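Local structure of oxetanocin-like protein (Pyrococcus furiosus, 1XX7) at residues Pro23-Gly26 / Trp27-Gly31; Ile137-Ala140 / Tyr141-Glu144. The protein probably removes the phosphate from 2'-deoxyribonucleoside 5'-monophosphates as a metal-dependent HD-domain hydrolase. All coordinates share one frame; numbering follows the deposited sequence.

Interaction 1: Pro23-Gly26 / Trp27-Gly31; sequences PRMG and WLIKG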
# COMPACT_ATOMS: atom_id res chain seq x y z
N PRO A 23 5.36 11.10 4.19
CA PRO A 23 6.45 10.12 4.08
C PRO A 23 7.87 10.73 4.25
O PRO A 23 8.14 11.92 4.01
CB PRO A 23 6.26 9.48 2.68
CG PRO A 23 5.46 10.43 1.94
CD PRO A 23 4.77 11.40 2.86
N ARG A 24 8.72 9.89 4.78
CA ARG A 24 10.13 10.11 4.72
C ARG A 24 10.57 9.92 3.22
O ARG A 24 10.64 8.77 2.70
CB ARG A 24 10.77 9.12 5.68
CG ARG A 24 10.44 9.42 7.14
CD ARG A 24 11.47 10.40 7.73
NE ARG A 24 12.76 9.72 7.94
CZ ARG A 24 13.95 10.32 8.15
NH1 ARG A 24 15.04 9.59 8.33
NH2 ARG A 24 14.06 11.65 8.15
N MET A 25 10.85 11.05 2.56
CA MET A 25 10.96 11.13 1.08
C MET A 25 12.19 10.44 0.51
O MET A 25 12.11 9.85 -0.56
CB MET A 25 10.89 12.58 0.59
CG MET A 25 9.48 13.16 0.58
SD MET A 25 8.29 12.44 -0.64
CE MET A 25 9.34 12.06 -1.95
N GLY A 26 13.30 10.50 1.22
CA GLY A 26 14.52 9.79 0.85
C GLY A 26 14.23 8.33 0.48
O GLY A 26 14.57 7.88 -0.61
N TRP A 27 13.54 7.60 1.36
CA TRP A 27 13.18 6.19 1.06
C TRP A 27 12.31 6.11 -0.21
O TRP A 27 12.55 5.30 -1.09
CB TRP A 27 12.46 5.51 2.25
CG TRP A 27 13.09 5.76 3.61
CD1 TRP A 27 12.48 6.28 4.70
CD2 TRP A 27 14.47 5.49 4.01
NE1 TRP A 27 13.36 6.37 5.74
CE2 TRP A 27 14.58 5.87 5.37
CE3 TRP A 27 15.60 4.96 3.36
CZ2 TRP A 27 15.79 5.76 6.09
CZ3 TRP A 27 16.83 4.84 4.09
CH2 TRP A 27 16.91 5.26 5.43
N LEU A 28 11.32 6.99 -0.29
CA LEU A 28 10.27 6.87 -1.25
C LEU A 28 10.80 7.05 -2.66
O LEU A 28 10.48 6.28 -3.58
CB LEU A 28 9.19 7.89 -0.89
CG LEU A 28 7.92 8.09 -1.70
CD1 LEU A 28 6.86 8.86 -0.90
CD2 LEU A 28 8.28 8.85 -2.98
N ILE A 29 11.66 8.04 -2.79
CA ILE A 29 12.33 8.34 -4.03
C ILE A 29 13.33 7.24 -4.47
O ILE A 29 13.53 7.04 -5.65
CB ILE A 29 13.00 9.73 -3.96
CG1 ILE A 29 11.89 10.80 -3.83
CG2 ILE A 29 13.81 9.99 -5.22
CD1 ILE A 29 12.35 12.14 -3.48
N LYS A 30 13.97 6.58 -3.50
CA LYS A 30 14.74 5.41 -3.74
C LYS A 30 13.95 4.18 -4.23
O LYS A 30 14.54 3.25 -4.70
CB LYS A 30 15.51 5.01 -2.49
CG LYS A 30 16.64 5.92 -2.15
CD LYS A 30 17.80 5.66 -3.08
CE LYS A 30 18.93 6.61 -2.86
NZ LYS A 30 20.13 5.99 -3.55
N GLY A 31 12.63 4.16 -4.09
CA GLY A 31 11.85 3.00 -4.48
C GLY A 31 11.47 2.08 -3.35
O GLY A 31 10.92 1.00 -3.57

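Interaction 2: Ile137-Ala140 / Tyr141-Glu144; sequences IIQA and YEYE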
# COMPACT_ATOMS: atom_id res chain seq x y z
N ILE A 137 20.14 5.38 9.71
CA ILE A 137 21.11 4.44 9.27
C ILE A 137 20.62 3.06 9.56
O ILE A 137 20.81 2.14 8.74
CB ILE A 137 22.50 4.63 9.98
CG1 ILE A 137 23.09 6.01 9.70
CG2 ILE A 137 23.51 3.58 9.48
CD1 ILE A 137 24.25 6.31 10.62
N ILE A 138 20.03 2.89 10.73
CA ILE A 138 19.48 1.60 11.11
C ILE A 138 18.26 1.27 10.25
O ILE A 138 18.09 0.12 9.87
CB ILE A 138 19.15 1.53 12.62
CG1 ILE A 138 20.43 1.61 13.46
CG2 ILE A 138 18.44 0.21 12.94
CD1 ILE A 138 20.18 1.90 14.99
N GLN A 139 17.44 2.28 9.93
CA GLN A 139 16.32 2.11 9.01
C GLN A 139 16.78 1.67 7.63
O GLN A 139 16.14 0.84 7.01
CB GLN A 139 15.47 3.38 8.92
CG GLN A 139 14.15 3.17 8.13
CD GLN A 139 13.28 2.11 8.76
OE1 GLN A 139 12.84 2.27 9.91
NE2 GLN A 139 13.06 1.00 8.04
N ALA A 140 17.93 2.19 7.19
CA ALA A 140 18.52 1.82 5.90
C ALA A 140 18.91 0.35 5.87
O ALA A 140 18.55 -0.36 4.93
CB ALA A 140 19.70 2.72 5.54
N TYR A 141 19.54 -0.11 6.94
CA TYR A 141 19.82 -1.53 7.14
C TYR A 141 18.52 -2.40 7.15
O TYR A 141 18.44 -3.43 6.50
CB TYR A 141 20.64 -1.70 8.43
CG TYR A 141 20.63 -3.09 8.98
CD1 TYR A 141 21.50 -4.08 8.48
CD2 TYR A 141 19.75 -3.44 9.99
CE1 TYR A 141 21.48 -5.36 8.96
CE2 TYR A 141 19.72 -4.75 10.50
CZ TYR A 141 20.59 -5.70 9.98
OH TYR A 141 20.55 -6.97 10.48
N GLU A 142 17.49 -1.95 7.85
CA GLU A 142 16.21 -2.66 7.86
C GLU A 142 15.61 -2.70 6.47
O GLU A 142 15.09 -3.72 6.09
CB GLU A 142 15.22 -2.01 8.84
CG GLU A 142 15.72 -2.14 10.29
CD GLU A 142 14.91 -1.36 11.26
OE1 GLU A 142 13.86 -1.84 11.72
OE2 GLU A 142 15.30 -0.26 11.55
N TYR A 143 15.69 -1.60 5.70
CA TYR A 143 15.11 -1.61 4.35
C TYR A 143 15.91 -2.49 3.40
O TYR A 143 15.33 -3.11 2.56
CB TYR A 143 14.88 -0.20 3.77
CG TYR A 143 13.68 0.51 4.34
CD1 TYR A 143 12.47 -0.18 4.65
CD2 TYR A 143 13.72 1.89 4.56
CE1 TYR A 143 11.34 0.53 5.22
CE2 TYR A 143 12.63 2.58 5.05
CZ TYR A 143 11.44 1.90 5.39
OH TYR A 143 10.43 2.66 5.90
N GLU A 144 17.22 -2.58 3.58
CA GLU A 144 18.04 -3.54 2.86
C GLU A 144 17.68 -5.01 3.13
O GLU A 144 17.66 -5.80 2.22
CB GLU A 144 19.50 -3.32 3.19
CG GLU A 144 20.04 -2.00 2.63
CD GLU A 144 21.48 -1.68 3.07
OE1 GLU A 144 22.11 -2.49 3.79
OE2 GLU A 144 21.98 -0.60 2.68
O HOH W 1 12.06 0.17 11.69

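Interaction 1: Pro23-Gly26 / Trp27-Gly31
Met25 and Ile29, one turn apart, make both the straighter of the two i to i+4 bonds here and the tightest apolar contact. Ile29 N donates to Met25 O at 2.9 Å, with 173° at the hydrogen, and Lys30 N reaches Gly26 O at 3.2 Å. At the far end Gly31, with positive phi, ends the helix in a Schellman motif, two bonds running back into the last turn, one of them from its N to Leu28 O.

The apolar side chains gather on one flank. Met25 starts out away from the following turn, but bends at chi2 (-68°) and chi3 bring its methyl back: CE lies 3.4 Å from Ile29 CD1, closer than usual van der Waals contact, and 3.5 Å from Leu28 CD2. The other leucine branch, CD1, meets the proline ring at Pro23 CG, 3.5 Å away. Pro23 and Leu28 of the second subunit pack against this same flank.

Arg24 and Trp27 run alongside each other on another side. Arg24 CB sits 3.5 Å from Trp27 CD1, while the guanidinium plane stands 71° to the indole. Glu36 joins the two polar ends, since its OE2 takes a salt bridge from Arg24 NE and a hydrogen bond from Trp27 NE1.

The Arg24 side chain comes within about 4 Å of the bound nickel. The arrangement is thus a short helix whose first turn, with Arg24 at the N-cap position and Asp84 OD2 bonding Met25 N, borders an HD-domain metal site, the one formed by His41, His75, Asp76 and Asp132.

Interaction 2: Ile137-Ala140 / Tyr141-Glu144
Tyr141, Glu142, Tyr143 and Glu144 each donate their backbone N-H to the carbonyl four residues earlier, from Ile137 to Ala140, in regular alpha-helical fashion; Tyr143 N to Gln139 O is the shortest at 2.8 Å. Beside this backbone, Gln139 sets its amide nitrogen over one face of the Tyr143 ring. Its CG is anti to the backbone N (chi1 -171°) and the chain then bends at chi2, which brings NE2 back over the ring centre, 3.1 Å above the plane. The amide is inclined 45° to the ring, and Gln139 CG adds a contact of 3.5 Å to Tyr143 CE2. Tyr143 OH is held by Glu36 N, fixing the far end of the ring. A leucine in place of Tyr143 would probably leave the Gln139 amide without its aromatic face and Glu36 N without the hydroxyl.

The other end of that amide faces a different partner. A water lies between Gln139 OE1 (2.9 Å) and Glu142 OE1 (2.7 Å), hydrogen-bonded to both oxygens, while Lys20 of the fourth subunit bonds to the same glutamine oxygen. Glu142 OE2 forms a salt bridge to Arg44 and lies 3.5 Å from Ile138 CG2.

The two ends of the Gln139 amide thus have different surroundings: the nitrogen on an aromatic face, the oxygen with water and a lysine of another chain, with the neighbouring carboxylate probably kept ionised by Arg44.

Interaction 1 comes first along the chain, on the short helix 25-30; interaction 2 follows much later, near the end of the long helix 123-145. Their centres are 13 Å apart, yet the two meet through Trp27, whose indole packs on Gln139, Ala140 and Tyr143, with Trp27 CG 3.5 Å from Tyr143 CE2 and the two rings edge-to-face. Glu36 also serves both, through its carboxylate on one side and its backbone N on the other. Both lie in the all-helical HD domain, but interaction 1 borders the metal and interaction 2 lies farther off, the Gln139 side chain about 11 Å from the nickel. Each also touches other subunits: the second and third at 23-31, the fourth at 137-144.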